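Local atomic coordinates of ferulic acid esterase, AmCE1/Fae1A (PDB entry 5CXX), a protein that probably hydrolyses feruloyl esters as an alpha/beta-hydrolase of carbohydrate esterase family 1, and binds ferulic acid in its pocket. Residues P116-Y119 with K120-N124; S191-G194 with K195-G198. All blocks are in the same frame, centred on the assembly; numbering follows the deposited sequence.

How the contacts relate
Contacts 1 and 2 follow one another along the chain, centres about 13 Å apart, and converge on the methoxyphenol end of ferulic acid, an example of elements far apart in sequence recognising one small aromatic acid. Contact 1 is a single short helix, 116-123; contact 2 is the turn and second strand of the small hairpin 188-196. Y119 OH of contact 1 lies 2.9 Å from S193 OG of contact 2, a probable hydrogen bond, and Y119 CE2 packs 4.3 Å from H196 NE2. Y119 gives the ligand a ring face, H196 gives it an N-H, and L65 and M157 bind it through backbone nitrogens.

Contact 1 (P116-Y119 with K120-N124); sequences PEYY and KGYDN. With FER (3-(4-hydroxy-3-methoxyphenyl)-2-propenoic acid), chain D.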
# COMPACT_ATOMS: atom_id res chain seq x y z
N PRO A 116 -2.38 8.66 19.51
CA PRO A 116 -3.58 8.03 19.02
C PRO A 116 -4.44 8.98 18.24
O PRO A 116 -5.12 8.53 17.34
CB PRO A 116 -4.31 7.63 20.28
CG PRO A 116 -3.17 7.34 21.20
CD PRO A 116 -2.26 8.49 20.99
N GLU A 117 -4.51 10.24 18.65
CA GLU A 117 -5.37 11.14 17.90
C GLU A 117 -4.88 11.33 16.49
O GLU A 117 -5.68 11.39 15.57
CB GLU A 117 -5.46 12.51 18.62
CG GLU A 117 -6.49 13.43 17.96
CD GLU A 117 -7.92 12.88 18.01
OE1 GLU A 117 -8.23 12.07 18.92
OE2 GLU A 117 -8.75 13.29 17.16
N TYR A 118 -3.57 11.41 16.29
CA TYR A 118 -3.08 11.53 14.90
C TYR A 118 -3.35 10.23 14.08
O TYR A 118 -3.74 10.26 12.90
CB TYR A 118 -1.55 11.91 14.91
CG TYR A 118 -0.96 12.09 13.52
CD1 TYR A 118 -1.41 13.13 12.69
CD2 TYR A 118 0.11 11.30 13.09
CE1 TYR A 118 -0.87 13.28 11.42
CE2 TYR A 118 0.68 11.47 11.85
CZ TYR A 118 0.18 12.47 11.00
OH TYR A 118 0.73 12.60 9.73
N TYR A 119 -3.19 9.06 14.74
CA TYR A 119 -3.48 7.83 14.01
C TYR A 119 -4.89 7.74 13.47
O TYR A 119 -5.08 7.08 12.43
CB TYR A 119 -3.23 6.63 14.95
CG TYR A 119 -1.87 6.59 15.62
CD1 TYR A 119 -0.72 7.17 15.07
CD2 TYR A 119 -1.73 5.87 16.82
CE1 TYR A 119 0.50 7.11 15.72
CE2 TYR A 119 -0.49 5.78 17.44
CZ TYR A 119 0.60 6.39 16.89
OH TYR A 119 1.81 6.33 17.55
N LYS A 120 -5.86 8.31 14.20
CA LYS A 120 -7.28 8.21 13.77
C LYS A 120 -7.48 8.70 12.32
O LYS A 120 -8.35 8.21 11.60
CB LYS A 120 -8.19 9.02 14.69
CG LYS A 120 -8.29 8.34 16.09
CD LYS A 120 -9.19 9.23 16.95
CE LYS A 120 -9.25 8.70 18.41
NZ LYS A 120 -9.98 9.69 19.25
N GLY A 121 -6.70 9.71 11.91
CA GLY A 121 -6.80 10.21 10.54
C GLY A 121 -6.37 9.22 9.48
O GLY A 121 -6.96 9.18 8.37
N TYR A 122 -5.43 8.35 9.82
CA TYR A 122 -5.05 7.27 8.94
C TYR A 122 -6.14 6.19 8.93
O TYR A 122 -6.46 5.60 7.87
CB TYR A 122 -3.66 6.63 9.37
CG TYR A 122 -2.53 7.58 9.04
CD1 TYR A 122 -2.27 8.70 9.85
CD2 TYR A 122 -1.73 7.34 7.88
CE1 TYR A 122 -1.23 9.61 9.48
CE2 TYR A 122 -0.68 8.24 7.54
CZ TYR A 122 -0.49 9.35 8.31
OH TYR A 122 0.54 10.25 7.97
N ASP A 123 -6.68 5.91 10.11
CA ASP A 123 -7.78 4.93 10.17
C ASP A 123 -8.94 5.37 9.30
O ASP A 123 -9.60 4.55 8.63
CB ASP A 123 -8.29 4.73 11.61
CG ASP A 123 -7.20 4.30 12.59
OD1 ASP A 123 -6.21 3.71 12.09
OD2 ASP A 123 -7.39 4.54 13.80
N ASN A 124 -9.20 6.68 9.25
CA ASN A 124 -10.34 7.17 8.51
C ASN A 124 -10.14 7.11 7.01
O ASN A 124 -11.09 7.33 6.24
CB ASN A 124 -10.63 8.65 8.95
CG ASN A 124 -12.02 9.06 8.61
OD1 ASN A 124 -12.99 8.31 8.87
ND2 ASN A 124 -12.18 10.30 8.13
C4 FER D . 3.85 3.39 16.37
C5 FER D . 5.18 3.42 15.84
C6 FER D . 5.37 3.71 14.53
C3 FER D . 2.77 3.58 15.49
C2 FER D . 2.94 3.90 14.17
C1 FER D . 4.24 3.94 13.68
C10 FER D . 0.50 3.47 15.16
C7 FER D . 4.42 4.31 12.24
C8 FER D . 5.58 4.72 11.70
C9 FER D . 5.61 5.06 10.21
O1 FER D . 4.58 5.00 9.48
O2 FER D . 6.70 5.45 9.72
O4 FER D . 3.54 3.11 17.67
O3 FER D . 1.56 3.49 16.11
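Y119 and D123 join the two segments by the straightest of their backbone bonds, D123 N to Y119 O at 3.1 Å with an N-H...O angle of 162°. K120 N reaches P116 O in the same i to i+4 manner, whereas G121 N turns back to Y118 O three residues earlier; the short helix thus mixes two spacings. On one flank E117 OE1 takes K120 NZ in a salt bridge of 3.0 Å, on the syn side, somewhat out of the carboxylate plane; a bend at chi2 (63°) brings the acid round to the extended lysine. On another, the edge of Y122 is turned to the face of Y118 in an offset edge-to-face pair, planes at 72°, in which Y122 CE1 comes 3.5 Å from Y118 CZ. Their hydroxyls also meet: Y122 OH donates to Y118 OH at 2.9 Å, and M66 N approaches both weakly, so polar and aromatic contacts together help set how the rings are turned. Y119 faces the ligand instead: the ferulate methyl C10 sits over the centre of one face of its ring, 3.3 Å above the plane, while its hydroxyl bonds to S193. Around this helix, Y119 and Y122 pack on M157 of helix 157-168, Y122 touches T161, and D123 forms a salt bridge with R160 of that same helix.

Contact 2 (S191-G194 with K195-G198); sequences SFSG and KHEG. With FER (3-(4-hydroxy-3-methoxyphenyl)-2-propenoic acid), chain D.
H196 and S193 approach each other where the hairpin turns, and the ligand's methoxyphenol closes the tight side of the contact. H196 NE2 points its N-H between two oxygens of ferulic acid, reaching the phenolic O4 at 2.9 Å and the methoxy O3 at 3.0 Å, a forked bond with angles of 135° and 149°. At the other end of the imidazole, ND1 makes a weak bond of 2.9 Å to G194 O, near the ring plane. With a positive phi of 79°, G194 adopts a backbone shape suited to glycine. F192 CB lies 3.7 Å from O4, and its ring meets F114. The looser side is wet: one water sits over one face of the H196 ring, linking S193 OG at 2.8 Å to K195 O at 2.9 Å, while the K195 side chain runs into an exposed position. S193 OG also hydrogen-bonds Y119 OH. D190 OD2 is a further ligand partner, and its charge might favour a protonated H196, though the weak ND1 bond is slender evidence for a cation. A neutral ring suffices: one NE2-H spans the adjacent phenol and methoxy oxygens that mark a guaiacyl group.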
# COMPACT_ATOMS: atom_id res chain seq x y z
N SER A 191 7.20 1.29 22.31
CA SER A 191 7.91 2.36 22.97
C SER A 191 7.54 3.76 22.42
O SER A 191 7.80 4.75 23.06
CB SER A 191 9.43 2.15 22.81
OG SER A 191 9.73 2.18 21.40
N PHE A 192 7.00 3.82 21.22
CA PHE A 192 6.65 5.10 20.61
C PHE A 192 5.37 5.69 21.17
O PHE A 192 5.31 6.91 21.42
CB PHE A 192 6.50 4.88 19.09
CG PHE A 192 7.80 4.64 18.40
CD1 PHE A 192 8.30 3.35 18.27
CD2 PHE A 192 8.53 5.70 17.88
CE1 PHE A 192 9.52 3.11 17.67
CE2 PHE A 192 9.75 5.47 17.28
CZ PHE A 192 10.25 4.14 17.19
N SER A 193 4.31 4.87 21.32
CA SER A 193 3.11 5.46 21.92
C SER A 193 2.38 4.56 22.93
O SER A 193 1.25 4.85 23.31
CB SER A 193 2.11 5.92 20.86
OG SER A 193 1.75 4.85 20.03
N GLY A 194 3.07 3.56 23.45
CA GLY A 194 2.46 2.88 24.60
C GLY A 194 1.40 1.91 24.12
O GLY A 194 1.61 1.18 23.15
N LYS A 195 0.27 1.88 24.84
CA LYS A 195 -0.81 0.94 24.51
C LYS A 195 -1.42 1.27 23.18
O LYS A 195 -1.69 2.46 22.93
CB LYS A 195 -1.93 1.00 25.58
CG LYS A 195 -1.60 0.20 26.84
CD LYS A 195 -2.90 -0.24 27.57
CE LYS A 195 -2.70 -0.52 29.07
NZ LYS A 195 -3.38 -1.80 29.46
N HIS A 196 -1.64 0.25 22.35
CA HIS A 196 -2.45 0.37 21.15
C HIS A 196 -3.69 -0.49 21.37
O HIS A 196 -3.53 -1.70 21.53
CB HIS A 196 -1.70 -0.13 19.94
CG HIS A 196 -0.50 0.68 19.60
ND1 HIS A 196 0.60 0.81 20.43
CD2 HIS A 196 -0.23 1.44 18.50
CE1 HIS A 196 1.50 1.60 19.85
NE2 HIS A 196 1.02 1.99 18.68
N GLU A 197 -4.88 0.08 21.45
CA GLU A 197 -6.05 -0.74 21.75
C GLU A 197 -6.39 -1.77 20.66
O GLU A 197 -7.00 -2.83 20.99
CB GLU A 197 -7.26 0.15 22.00
CG GLU A 197 -7.03 1.00 23.23
CD GLU A 197 -7.08 0.20 24.55
OE1 GLU A 197 -7.44 -1.00 24.55
OE2 GLU A 197 -6.64 0.77 25.57
N GLY A 198 -5.98 -1.47 19.43
CA GLY A 198 -6.25 -2.34 18.29
C GLY A 198 -7.50 -1.85 17.55
O GLY A 198 -8.54 -1.54 18.18
C4 FER D . 3.85 3.39 16.37
C5 FER D . 5.18 3.42 15.84
C6 FER D . 5.37 3.71 14.53
C3 FER D . 2.77 3.58 15.49
C2 FER D . 2.94 3.90 14.17
C1 FER D . 4.24 3.94 13.68
C10 FER D . 0.50 3.47 15.16
C7 FER D . 4.42 4.31 12.24
C8 FER D . 5.58 4.72 11.70
C9 FER D . 5.61 5.06 10.21
O1 FER D . 4.58 5.00 9.48
O2 FER D . 6.70 5.45 9.72
O4 FER D . 3.54 3.11 17.67
O3 FER D . 1.56 3.49 16.11
O HOH W 1 -0.93 4.18 20.67